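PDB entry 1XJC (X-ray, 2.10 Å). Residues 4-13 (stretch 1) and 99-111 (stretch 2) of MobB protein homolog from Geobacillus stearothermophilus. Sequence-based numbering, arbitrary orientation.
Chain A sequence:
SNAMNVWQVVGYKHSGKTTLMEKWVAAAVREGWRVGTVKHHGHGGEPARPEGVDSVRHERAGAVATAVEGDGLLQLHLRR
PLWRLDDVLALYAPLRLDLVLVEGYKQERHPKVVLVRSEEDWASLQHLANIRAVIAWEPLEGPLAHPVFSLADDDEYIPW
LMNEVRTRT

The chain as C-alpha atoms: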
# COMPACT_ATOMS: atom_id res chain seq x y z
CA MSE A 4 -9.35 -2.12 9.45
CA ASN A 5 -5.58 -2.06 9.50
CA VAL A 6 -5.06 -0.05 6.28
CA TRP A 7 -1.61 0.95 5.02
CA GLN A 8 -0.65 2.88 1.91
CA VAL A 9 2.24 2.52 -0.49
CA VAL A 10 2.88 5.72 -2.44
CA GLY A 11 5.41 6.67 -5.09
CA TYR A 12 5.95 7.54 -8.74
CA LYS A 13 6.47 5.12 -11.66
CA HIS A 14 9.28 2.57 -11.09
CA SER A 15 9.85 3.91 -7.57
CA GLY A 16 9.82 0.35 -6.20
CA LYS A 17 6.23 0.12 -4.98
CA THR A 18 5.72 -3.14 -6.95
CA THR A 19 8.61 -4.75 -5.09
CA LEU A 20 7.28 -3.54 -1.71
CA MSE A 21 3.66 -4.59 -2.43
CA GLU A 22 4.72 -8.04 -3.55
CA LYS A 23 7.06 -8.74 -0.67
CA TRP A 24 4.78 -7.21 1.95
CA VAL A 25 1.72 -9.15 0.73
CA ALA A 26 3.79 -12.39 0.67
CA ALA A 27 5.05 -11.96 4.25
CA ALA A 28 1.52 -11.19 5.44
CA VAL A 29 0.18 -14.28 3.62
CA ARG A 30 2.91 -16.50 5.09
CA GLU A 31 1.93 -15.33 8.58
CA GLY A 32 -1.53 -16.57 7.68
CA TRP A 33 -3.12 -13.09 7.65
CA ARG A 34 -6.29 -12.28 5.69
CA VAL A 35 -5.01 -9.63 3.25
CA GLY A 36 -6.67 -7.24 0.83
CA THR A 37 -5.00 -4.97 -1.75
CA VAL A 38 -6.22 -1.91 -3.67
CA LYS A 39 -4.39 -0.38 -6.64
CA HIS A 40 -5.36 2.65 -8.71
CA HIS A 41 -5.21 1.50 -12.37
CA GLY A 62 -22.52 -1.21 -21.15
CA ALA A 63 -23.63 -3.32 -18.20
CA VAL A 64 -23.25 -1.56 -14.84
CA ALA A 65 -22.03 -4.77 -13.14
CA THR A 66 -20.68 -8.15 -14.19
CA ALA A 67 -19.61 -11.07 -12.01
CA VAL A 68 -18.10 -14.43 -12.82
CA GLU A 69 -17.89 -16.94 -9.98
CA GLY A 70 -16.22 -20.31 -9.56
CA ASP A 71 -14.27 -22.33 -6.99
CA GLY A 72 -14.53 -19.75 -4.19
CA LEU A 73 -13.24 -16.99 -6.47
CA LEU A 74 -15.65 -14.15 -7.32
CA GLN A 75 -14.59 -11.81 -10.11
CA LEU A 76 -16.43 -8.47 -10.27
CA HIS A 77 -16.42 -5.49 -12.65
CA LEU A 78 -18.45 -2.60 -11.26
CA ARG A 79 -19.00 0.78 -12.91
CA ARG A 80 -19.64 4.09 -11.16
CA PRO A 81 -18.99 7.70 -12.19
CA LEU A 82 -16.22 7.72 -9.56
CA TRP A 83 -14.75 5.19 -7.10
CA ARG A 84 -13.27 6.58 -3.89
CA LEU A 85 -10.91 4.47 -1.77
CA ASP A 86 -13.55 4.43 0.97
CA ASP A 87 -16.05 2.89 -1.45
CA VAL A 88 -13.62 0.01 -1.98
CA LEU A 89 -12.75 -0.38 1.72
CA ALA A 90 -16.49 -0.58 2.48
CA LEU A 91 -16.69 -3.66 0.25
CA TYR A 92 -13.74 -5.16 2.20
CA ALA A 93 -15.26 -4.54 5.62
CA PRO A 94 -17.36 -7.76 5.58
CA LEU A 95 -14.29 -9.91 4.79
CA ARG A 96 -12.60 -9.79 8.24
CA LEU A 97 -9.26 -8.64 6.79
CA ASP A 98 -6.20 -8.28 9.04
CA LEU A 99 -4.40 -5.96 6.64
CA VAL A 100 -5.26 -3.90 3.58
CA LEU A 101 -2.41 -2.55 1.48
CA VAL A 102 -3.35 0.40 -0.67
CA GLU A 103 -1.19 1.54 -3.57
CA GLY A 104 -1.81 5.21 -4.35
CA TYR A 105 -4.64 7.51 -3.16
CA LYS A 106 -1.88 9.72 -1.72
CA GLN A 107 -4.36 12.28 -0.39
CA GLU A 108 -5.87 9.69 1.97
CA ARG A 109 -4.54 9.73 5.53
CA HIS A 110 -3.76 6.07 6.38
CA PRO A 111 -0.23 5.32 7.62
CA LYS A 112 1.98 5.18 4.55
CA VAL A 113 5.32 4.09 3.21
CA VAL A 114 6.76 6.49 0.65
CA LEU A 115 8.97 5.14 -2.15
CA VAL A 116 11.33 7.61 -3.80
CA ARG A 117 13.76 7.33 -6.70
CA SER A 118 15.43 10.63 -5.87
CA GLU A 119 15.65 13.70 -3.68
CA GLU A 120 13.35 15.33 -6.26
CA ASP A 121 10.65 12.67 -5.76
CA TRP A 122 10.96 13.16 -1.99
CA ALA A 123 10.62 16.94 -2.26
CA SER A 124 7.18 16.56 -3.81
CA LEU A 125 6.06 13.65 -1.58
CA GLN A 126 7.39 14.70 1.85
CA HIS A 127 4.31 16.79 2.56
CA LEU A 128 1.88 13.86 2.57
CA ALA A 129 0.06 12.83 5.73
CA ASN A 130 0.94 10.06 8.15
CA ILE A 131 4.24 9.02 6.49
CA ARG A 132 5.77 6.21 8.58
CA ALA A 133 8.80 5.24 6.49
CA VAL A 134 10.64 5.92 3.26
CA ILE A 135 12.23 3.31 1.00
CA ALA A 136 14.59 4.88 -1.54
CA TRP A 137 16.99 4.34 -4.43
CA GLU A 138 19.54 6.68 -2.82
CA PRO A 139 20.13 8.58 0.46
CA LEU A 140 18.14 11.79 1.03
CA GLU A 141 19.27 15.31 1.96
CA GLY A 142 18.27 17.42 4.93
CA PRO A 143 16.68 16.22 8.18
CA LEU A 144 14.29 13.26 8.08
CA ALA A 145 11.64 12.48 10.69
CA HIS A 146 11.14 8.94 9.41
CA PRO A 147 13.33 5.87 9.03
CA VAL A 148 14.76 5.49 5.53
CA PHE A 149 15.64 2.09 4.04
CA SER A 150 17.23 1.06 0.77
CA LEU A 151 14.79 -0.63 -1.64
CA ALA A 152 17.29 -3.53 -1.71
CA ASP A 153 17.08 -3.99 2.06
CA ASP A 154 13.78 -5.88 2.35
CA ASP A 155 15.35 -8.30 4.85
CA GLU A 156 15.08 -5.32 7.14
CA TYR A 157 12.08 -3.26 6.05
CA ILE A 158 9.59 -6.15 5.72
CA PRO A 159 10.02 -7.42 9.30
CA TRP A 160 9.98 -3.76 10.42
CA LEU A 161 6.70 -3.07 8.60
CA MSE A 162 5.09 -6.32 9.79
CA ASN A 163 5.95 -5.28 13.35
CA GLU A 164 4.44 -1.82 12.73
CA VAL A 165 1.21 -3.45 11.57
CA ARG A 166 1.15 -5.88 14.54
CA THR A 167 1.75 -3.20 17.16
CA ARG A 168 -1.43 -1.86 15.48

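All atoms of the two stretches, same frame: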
# COMPACT_ATOMS: atom_id res chain seq x y z
N MSE A 4 -10.31 -1.32 10.28
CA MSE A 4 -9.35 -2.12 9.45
C MSE A 4 -7.94 -1.58 9.55
O MSE A 4 -7.74 -0.37 9.72
CB MSE A 4 -9.73 -2.10 7.98
CG MSE A 4 -10.99 -2.84 7.62
SE MSE A 4 -11.26 -2.66 5.72
CE MSE A 4 -10.82 -4.44 5.18
N ASN A 5 -6.97 -2.47 9.44
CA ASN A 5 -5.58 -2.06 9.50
C ASN A 5 -5.18 -1.74 8.05
O ASN A 5 -4.72 -2.62 7.32
CB ASN A 5 -4.74 -3.21 10.05
CG ASN A 5 -3.54 -2.73 10.81
OD1 ASN A 5 -2.88 -1.77 10.41
ND2 ASN A 5 -3.23 -3.40 11.92
N VAL A 6 -5.36 -0.49 7.65
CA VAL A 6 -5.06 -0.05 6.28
C VAL A 6 -3.74 0.68 6.18
O VAL A 6 -3.49 1.60 6.95
CB VAL A 6 -6.15 0.92 5.77
CG1 VAL A 6 -5.86 1.33 4.31
CG2 VAL A 6 -7.54 0.26 5.90
N TRP A 7 -2.89 0.28 5.23
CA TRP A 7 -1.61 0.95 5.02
C TRP A 7 -1.46 1.31 3.55
O TRP A 7 -1.87 0.56 2.68
CB TRP A 7 -0.43 0.05 5.43
CG TRP A 7 -0.20 -0.01 6.91
CD1 TRP A 7 -0.98 -0.62 7.84
CD2 TRP A 7 0.89 0.60 7.62
NE1 TRP A 7 -0.45 -0.43 9.10
CE2 TRP A 7 0.70 0.31 8.99
CE3 TRP A 7 2.00 1.35 7.23
CZ2 TRP A 7 1.59 0.75 9.99
CZ3 TRP A 7 2.89 1.80 8.22
CH2 TRP A 7 2.67 1.50 9.58
N GLN A 8 -0.84 2.46 3.28
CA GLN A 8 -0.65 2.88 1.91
C GLN A 8 0.79 2.81 1.44
O GLN A 8 1.74 2.99 2.22
CB GLN A 8 -1.15 4.31 1.73
CG GLN A 8 -2.65 4.47 1.79
CD GLN A 8 -3.06 5.91 1.71
OE1 GLN A 8 -2.97 6.54 0.65
NE2 GLN A 8 -3.49 6.47 2.84
N VAL A 9 0.94 2.57 0.15
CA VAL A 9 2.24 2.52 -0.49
C VAL A 9 2.14 3.57 -1.58
O VAL A 9 1.32 3.45 -2.50
CB VAL A 9 2.52 1.12 -1.09
CG1 VAL A 9 3.79 1.18 -1.97
CG2 VAL A 9 2.68 0.09 0.04
N VAL A 10 2.92 4.64 -1.45
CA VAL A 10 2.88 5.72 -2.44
C VAL A 10 4.23 5.98 -3.09
O VAL A 10 5.29 5.81 -2.46
CB VAL A 10 2.38 7.05 -1.79
CG1 VAL A 10 0.97 6.85 -1.25
CG2 VAL A 10 3.32 7.48 -0.66
N GLY A 11 4.19 6.39 -4.36
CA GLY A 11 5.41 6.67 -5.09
C GLY A 11 5.14 6.78 -6.58
O GLY A 11 4.09 6.33 -7.08
N TYR A 12 6.08 7.37 -7.31
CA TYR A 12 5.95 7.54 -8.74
C TYR A 12 6.29 6.25 -9.49
O TYR A 12 6.63 5.23 -8.87
CB TYR A 12 6.83 8.70 -9.19
CG TYR A 12 6.38 10.02 -8.58
CD1 TYR A 12 5.13 10.56 -8.90
CD2 TYR A 12 7.17 10.71 -7.66
CE1 TYR A 12 4.67 11.74 -8.31
CE2 TYR A 12 6.73 11.90 -7.06
CZ TYR A 12 5.48 12.41 -7.39
OH TYR A 12 5.04 13.58 -6.83
N LYS A 13 6.18 6.29 -10.81
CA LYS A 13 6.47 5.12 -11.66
C LYS A 13 7.88 4.57 -11.41
O LYS A 13 8.82 5.34 -11.28
CB LYS A 13 6.31 5.50 -13.14
CG LYS A 13 6.93 4.50 -14.11
CD LYS A 13 6.11 4.33 -15.38
CE LYS A 13 4.82 3.55 -15.10
NZ LYS A 13 4.01 3.32 -16.33
N LEU A 99 -5.24 -6.99 7.24
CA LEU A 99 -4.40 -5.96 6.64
C LEU A 99 -4.86 -5.64 5.23
O LEU A 99 -5.18 -6.55 4.45
CB LEU A 99 -2.94 -6.47 6.56
CG LEU A 99 -1.93 -5.60 5.78
CD1 LEU A 99 -1.69 -4.30 6.57
CD2 LEU A 99 -0.60 -6.35 5.55
N VAL A 100 -4.90 -4.36 4.92
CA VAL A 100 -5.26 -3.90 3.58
C VAL A 100 -4.13 -2.98 3.12
O VAL A 100 -3.83 -1.97 3.77
CB VAL A 100 -6.59 -3.08 3.56
CG1 VAL A 100 -6.92 -2.65 2.12
CG2 VAL A 100 -7.73 -3.94 4.12
N LEU A 101 -3.49 -3.36 2.02
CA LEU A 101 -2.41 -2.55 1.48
C LEU A 101 -2.97 -1.81 0.28
O LEU A 101 -3.47 -2.41 -0.68
CB LEU A 101 -1.24 -3.43 1.05
CG LEU A 101 -0.59 -4.13 2.25
CD1 LEU A 101 0.45 -5.13 1.75
CD2 LEU A 101 0.07 -3.08 3.17
N VAL A 102 -2.85 -0.49 0.35
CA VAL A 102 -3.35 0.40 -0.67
C VAL A 102 -2.22 1.09 -1.42
O VAL A 102 -1.40 1.78 -0.81
CB VAL A 102 -4.24 1.48 -0.03
CG1 VAL A 102 -4.68 2.49 -1.07
CG2 VAL A 102 -5.44 0.83 0.66
N GLU A 103 -2.20 0.90 -2.74
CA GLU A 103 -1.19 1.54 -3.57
C GLU A 103 -1.78 2.80 -4.21
O GLU A 103 -2.69 2.71 -5.04
CB GLU A 103 -0.72 0.56 -4.65
CG GLU A 103 0.67 0.87 -5.18
CD GLU A 103 1.06 0.01 -6.37
OE1 GLU A 103 0.81 -1.21 -6.37
OE2 GLU A 103 1.65 0.56 -7.31
N GLY A 104 -1.30 3.97 -3.81
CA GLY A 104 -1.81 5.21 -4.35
C GLY A 104 -2.76 5.94 -3.40
O GLY A 104 -2.66 5.76 -2.19
N TYR A 105 -3.67 6.75 -3.95
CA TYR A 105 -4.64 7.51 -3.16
C TYR A 105 -3.87 8.35 -2.13
O TYR A 105 -4.29 8.47 -0.96
CB TYR A 105 -5.60 6.56 -2.42
CG TYR A 105 -6.37 5.63 -3.33
CD1 TYR A 105 -7.56 6.03 -3.94
CD2 TYR A 105 -5.88 4.36 -3.61
CE1 TYR A 105 -8.24 5.17 -4.83
CE2 TYR A 105 -6.54 3.50 -4.48
CZ TYR A 105 -7.72 3.91 -5.09
OH TYR A 105 -8.34 3.05 -5.97
N LYS A 106 -2.77 8.94 -2.58
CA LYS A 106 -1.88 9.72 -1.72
C LYS A 106 -2.51 10.79 -0.84
O LYS A 106 -1.93 11.19 0.16
CB LYS A 106 -0.74 10.34 -2.54
CG LYS A 106 -1.16 11.49 -3.45
CD LYS A 106 0.04 12.07 -4.22
CE LYS A 106 -0.42 13.21 -5.15
NZ LYS A 106 0.70 13.82 -5.95
N GLN A 107 -3.70 11.27 -1.21
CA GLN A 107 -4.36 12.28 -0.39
C GLN A 107 -5.02 11.65 0.84
O GLN A 107 -5.33 12.35 1.81
CB GLN A 107 -5.41 13.06 -1.21
CG GLN A 107 -6.72 12.31 -1.52
CD GLN A 107 -6.56 11.28 -2.64
OE1 GLN A 107 -5.50 11.18 -3.26
NE2 GLN A 107 -7.63 10.53 -2.92
N GLU A 108 -5.24 10.33 0.82
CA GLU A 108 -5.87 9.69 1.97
C GLU A 108 -4.89 9.73 3.14
O GLU A 108 -3.68 9.85 2.93
CB GLU A 108 -6.28 8.24 1.64
CG GLU A 108 -7.38 8.17 0.60
CD GLU A 108 -8.62 8.92 1.04
OE1 GLU A 108 -9.24 8.52 2.04
OE2 GLU A 108 -8.97 9.92 0.40
N ARG A 109 -5.40 9.59 4.36
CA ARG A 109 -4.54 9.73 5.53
C ARG A 109 -4.14 8.49 6.34
O ARG A 109 -3.82 8.61 7.53
CB ARG A 109 -5.15 10.79 6.45
CG ARG A 109 -5.32 12.16 5.75
CD ARG A 109 -6.07 13.16 6.62
NE ARG A 109 -5.31 13.52 7.81
CZ ARG A 109 -4.32 14.42 7.82
NH1 ARG A 109 -3.99 15.05 6.70
NH2 ARG A 109 -3.67 14.67 8.94
N HIS A 110 -4.14 7.32 5.71
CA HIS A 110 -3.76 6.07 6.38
C HIS A 110 -2.23 6.06 6.54
O HIS A 110 -1.53 6.74 5.80
CB HIS A 110 -4.21 4.88 5.52
CG HIS A 110 -5.69 4.88 5.22
ND1 HIS A 110 -6.65 4.63 6.18
CD2 HIS A 110 -6.36 5.18 4.08
CE1 HIS A 110 -7.85 4.77 5.65
NE2 HIS A 110 -7.71 5.10 4.38
N PRO A 111 -1.69 5.31 7.51
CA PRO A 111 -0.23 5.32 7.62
C PRO A 111 0.36 4.86 6.30
O PRO A 111 -0.14 3.91 5.68
CB PRO A 111 0.04 4.34 8.77
CG PRO A 111 -1.16 3.44 8.76
CD PRO A 111 -2.29 4.42 8.52

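Two strands, one through Val6-Val9 and the other 99-103, run parallel at 26° and are stitched in the regular parallel pattern. Val100 N donates to Asn5 O (3.0 Å), Trp7 N to Val100 O (2.8 Å), Val102 N to Trp7 O (2.7 Å), Val9 N to Val102 O (2.6 Å) and Gly104 N to Val9 O (3.0 Å). Only the odd residues of stretch 1 bond to this strand. Gln8 N points the other way, to Pro111 O at 2.9 Å, and the loop after strand 99-103 comes back along the other edge of the first strand. Together the stretches bury 944 Å².

Alternation sorts the side chains. Val6, Gln8, Val100 and Val102 share one face. All three valines are in t, a beta-branched shape well suited to an extended backbone, and they mesh closely: Val6 CG1 lies 3.7 Å from Val102 CG2. Val6 CG1 also sits over the face of the His110 ring, 3.8 Å from its centroid, a CH-pi contact made with His110 in m, its CA-to-CB bond pointing toward the first strand. Met4, a selenomethionine with chi1 m, chi2 t and chi3 off at 108°, brings Met4 CE to 3.3 Å from Val100 CG2.

Gln8 is the polar residue on this face, and it is buried. Its m, t conformation extends the chain so that the amide ends among the backbone of the turn Tyr105-Glu108 and the residues after it. Gln8 OE1 is modelled 2.8 Å from Tyr105 O and Gln8 NE2 3.1 Å from His110 N; the amide is probably turned over, so its individual bonds remain open. The turn itself is type I, with Glu108 N bonded to Tyr105 O at 2.7 Å.

The opposite face carries Trp7, Val9, Leu101 and Glu103. Trp7, with chi1 at -79° and chi2 at 71°, lays its indole against Pro111: Pro111 CG is 3.7 Å from the centroid of the five-membered ring and 15° off its normal. A rigid, apolar proline ring suits this flat surface, and Pro111 loses 92 Å² to stretch 1. Leu99 CD1 approaches Trp7 CD1 obliquely at 4.0 Å, while Leu101, in m, t, brings CD2 to 3.9 Å from Trp7 CB. The indole nitrogen is not left idle: Trp7 NE1 makes a weak hydrogen bond to Asn5 OD1 at 3.1 Å.

Gly104 closes the ladder at phi 103°, psi -154°, where a CB would jam against the carbonyl oxygen of Glu103; the backbone alone calls for glycine.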